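Local coordinates for lipoprotein, putative (Bacillus anthracis, PDB 4NOH) that is of unknown function but is classed as a putative lipoprotein, probably membrane-anchored, and possibly binds lipid, at residues E67-I72 with I109-K114. Residues are numbered along the deposited sequence; the frame is centred on the assembly and turned at random. Where two conformers were deposited one is given.
Sequences EDVEPI and IGDARK
Val69 meets the loop at Gly110-Asp111 with its two methyl groups, the one place where 67-72 and 109-114 touch. The setting is a small three-stranded antiparallel sheet in which 61-65 is the central strand and 68-71 and 107-109 are the edges; the edge strand 68-71 and the loop after the other edge strand meet beside Lys62 of the middle strand. Ile109, the last residue of its strand, is buried and turns to Leu61, Val7, Tyr9 and Met55, as suits a branched hydrocarbon facing the interior. Gly110 follows with phi 73°, a backbone shape that a residue without a side chain adopts easily, and it keeps a backbone hydrogen bond to Met60. Its carbonyl O lies 4.4 Å from Val69 CG1, a marginal contact.

Asp111 makes the main approach, its CA 6.1 Å from that of Val69. The beta-branched valine suits an extended strand and offers two methyls at once: CG1 rests against the backbone O of Asp111 at 3.7 Å, and CG2 lies over one face of the Asp111 carboxylate, 3.8 Å from OD1. CG of Asp111 stands anti to its carbonyl carbon (chi1 -62°), so carboxylate and carbonyl diverge and each takes one methyl; the two side chains run at about a right angle. An aspartate suits this place because its oxygens have polar partners elsewhere: OD1 forms a salt bridge with Lys62, which also touches Val69, and OD2 accepts from Glu167 N near the C-terminus. Beyond lies Arg113, whose NH2 hydrogen-bonds Asn106 OD1 and NH1 the backbone O of Asp117. Back on the strand, Asp68 OD1 accepts from Val69 N through its anti lone pair, at 2.6 Å and 155°.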
ATOM      1  N   GLU A  67      18.674   6.390  -2.329  1.00 37.24           N
ATOM      2  CA  GLU A  67      17.633   7.325  -2.702  1.00 36.45           C
ATOM      3  C   GLU A  67      16.705   6.691  -3.732  1.00 34.23           C
ATOM      4  O   GLU A  67      16.067   7.397  -4.493  1.00 36.50           O
ATOM      5  CB  GLU A  67      18.256   8.608  -3.277  1.00 40.41           C
ATOM      6  CG  GLU A  67      19.539   9.089  -2.590  1.00 43.99           C
ATOM      7  CD  GLU A  67      19.407   9.362  -1.090  1.00 45.58           C
ATOM      8  OE1 GLU A  67      18.269   9.494  -0.579  1.00 47.17           O
ATOM      9  OE2 GLU A  67      20.466   9.465  -0.414  1.00 52.80           O
ATOM     10  N   ASP A  68      16.625   5.361  -3.752  1.00 31.44           N
ATOM     11  CA  ASP A  68      15.785   4.662  -4.724  1.00 31.66           C
ATOM     12  C   ASP A  68      15.021   3.534  -4.011  1.00 27.76           C
ATOM     13  O   ASP A  68      15.028   3.458  -2.801  1.00 25.28           O
ATOM     14  CB  ASP A  68      16.652   4.089  -5.835  1.00 36.31           C
ATOM     15  CG  ASP A  68      15.928   4.000  -7.172  1.00 40.06           C
ATOM     16  OD1 ASP A  68      14.738   3.611  -7.220  1.00 40.40           O
ATOM     17  OD2 ASP A  68      16.579   4.319  -8.197  1.00 45.36           O
ATOM     18  N   VAL A  69      14.379   2.672  -4.786  1.00 26.85           N
ATOM     19  CA  VAL A  69      13.606   1.565  -4.223  1.00 24.28           C
ATOM     20  C   VAL A  69      13.844   0.300  -5.011  1.00 24.76           C
ATOM     21  O   VAL A  69      14.166   0.345  -6.196  1.00 27.27           O
ATOM     22  CB  VAL A  69      12.077   1.854  -4.198  1.00 23.65           C
ATOM     23  CG1 VAL A  69      11.730   2.863  -3.111  1.00 23.74           C
ATOM     24  CG2 VAL A  69      11.564   2.302  -5.557  1.00 24.84           C
ATOM     25  N   GLU A  70      13.721  -0.839  -4.336  0.50 24.06           N
ATOM     26  CA  GLU A  70      13.895  -2.146  -4.960  0.50 24.64           C
ATOM     27  C   GLU A  70      12.791  -3.069  -4.438  0.50 22.73           C
ATOM     28  O   GLU A  70      12.657  -3.238  -3.230  0.50 20.99           O
ATOM     29  CB  GLU A  70      15.266  -2.744  -4.617  0.50 26.50           C
ATOM     30  CG  GLU A  70      16.463  -1.971  -5.150  0.50 28.28           C
ATOM     31  CD  GLU A  70      17.793  -2.621  -4.800  0.50 30.09           C
ATOM     32  OE1 GLU A  70      17.800  -3.802  -4.368  0.50 30.15           O
ATOM     33  OE2 GLU A  70      18.843  -1.963  -4.980  0.50 31.40           O
ATOM     34  N   PRO A  71      11.988  -3.649  -5.347  1.00 22.59           N
ATOM     35  CA  PRO A  71      10.916  -4.533  -4.920  1.00 21.62           C
ATOM     36  C   PRO A  71      11.414  -5.751  -4.187  1.00 20.67           C
ATOM     37  O   PRO A  71      12.405  -6.388  -4.617  1.00 22.16           O
ATOM     38  CB  PRO A  71      10.253  -4.968  -6.226  1.00 22.41           C
ATOM     39  CG  PRO A  71      10.609  -3.916  -7.202  1.00 24.00           C
ATOM     40  CD  PRO A  71      11.958  -3.412  -6.801  1.00 24.53           C
ATOM     41  N   ILE A  72      10.732  -6.055  -3.083  1.00 19.25           N
ATOM     42  CA  ILE A  72      11.023  -7.263  -2.346  1.00 19.80           C
ATOM     43  C   ILE A  72      10.491  -8.400  -3.203  1.00 20.57           C
ATOM     44  O   ILE A  72       9.524  -8.245  -3.954  1.00 20.40           O
ATOM     45  CB  ILE A  72      10.500  -7.259  -0.893  1.00 18.67           C
ATOM     46  CG1 ILE A  72       8.969  -7.300  -0.792  1.00 17.75           C
ATOM     47  CG2 ILE A  72      11.097  -6.091  -0.146  1.00 19.74           C
ATOM     48  CD1 ILE A  72       8.474  -7.397   0.640  1.00 16.99           C
ATOM     49  N   ILE A 109       5.019   1.026  -0.011  1.00 12.94           N
ATOM     50  CA  ILE A 109       4.196   0.680  -1.169  1.00 12.52           C
ATOM     51  C   ILE A 109       4.561   1.672  -2.287  1.00 13.79           C
ATOM     52  O   ILE A 109       4.584   2.903  -2.088  1.00 14.44           O
ATOM     53  CB  ILE A 109       2.699   0.769  -0.872  1.00 12.09           C
ATOM     54  CG1 ILE A 109       2.310  -0.374   0.085  1.00 12.15           C
ATOM     55  CG2 ILE A 109       1.886   0.672  -2.166  1.00 12.97           C
ATOM     56  CD1 ILE A 109       0.918  -0.251   0.670  1.00 13.22           C
ATOM     57  N   GLY A 110       4.857   1.155  -3.471  1.00 14.82           N
ATOM     58  CA  GLY A 110       5.245   2.037  -4.555  1.00 15.89           C
ATOM     59  C   GLY A 110       6.634   2.601  -4.364  1.00 16.40           C
ATOM     60  O   GLY A 110       7.519   1.955  -3.767  1.00 16.05           O
ATOM     61  N   ASP A 111       6.843   3.821  -4.836  1.00 16.34           N
ATOM     62  CA  ASP A 111       8.200   4.373  -4.886  1.00 17.73           C
ATOM     63  C   ASP A 111       8.553   5.400  -3.825  1.00 18.26           C
ATOM     64  O   ASP A 111       9.700   5.887  -3.761  1.00 19.07           O
ATOM     65  CB  ASP A 111       8.466   4.926  -6.291  1.00 19.21           C
ATOM     66  CG  ASP A 111       8.397   3.848  -7.393  1.00 20.42           C
ATOM     67  OD1 ASP A 111       8.092   2.682  -7.123  1.00 22.16           O
ATOM     68  OD2 ASP A 111       8.657   4.179  -8.567  1.00 22.88           O
ATOM     69  N   ALA A 112       7.606   5.649  -2.936  1.00 15.52           N
ATOM     70  CA  ALA A 112       7.777   6.608  -1.865  1.00 15.43           C
ATOM     71  C   ALA A 112       6.778   6.271  -0.775  1.00 14.86           C
ATOM     72  O   ALA A 112       5.751   5.634  -1.034  1.00 15.30           O
ATOM     73  CB  ALA A 112       7.495   8.008  -2.398  1.00 16.36           C
ATOM     74  N   ARG A 113       7.035   6.739   0.430  1.00 13.75           N
ATOM     75  CA  ARG A 113       6.132   6.554   1.544  1.00 13.19           C
ATOM     76  C   ARG A 113       4.961   7.499   1.406  1.00 13.35           C
ATOM     77  O   ARG A 113       5.104   8.712   1.561  1.00 16.10           O
ATOM     78  CB  ARG A 113       6.862   6.863   2.828  1.00 14.27           C
ATOM     79  CG  ARG A 113       6.054   6.476   4.076  1.00 14.32           C
ATOM     80  CD  ARG A 113       6.724   6.903   5.383  1.00 15.15           C
ATOM     81  NE  ARG A 113       8.115   6.534   5.233  1.00 16.84           N
ATOM     82  CZ  ARG A 113       8.575   5.301   5.358  1.00 15.61           C
ATOM     83  NH1 ARG A 113       7.811   4.333   5.862  1.00 15.39           N
ATOM     84  NH2 ARG A 113       9.808   5.052   5.002  1.00 15.80           N
ATOM     85  N   LYS A 114       3.800   6.975   1.081  1.00 12.62           N
ATOM     86  CA  LYS A 114       2.608   7.781   0.891  1.00 12.95           C
ATOM     87  C   LYS A 114       1.458   7.174   1.686  1.00 12.88           C
ATOM     88  O   LYS A 114       1.419   5.969   1.906  1.00 12.94           O
ATOM     89  CB  LYS A 114       2.254   7.833  -0.603  1.00 14.06           C
ATOM     90  CG  LYS A 114       3.266   8.548  -1.458  1.00 15.70           C
ATOM     91  CD  LYS A 114       3.298  10.034  -1.207  1.00 18.03           C
ATOM     92  CE  LYS A 114       4.299  10.715  -2.102  1.00 19.69           C
ATOM     93  NZ  LYS A 114       4.368  12.194  -1.894  1.00 20.85           N
TER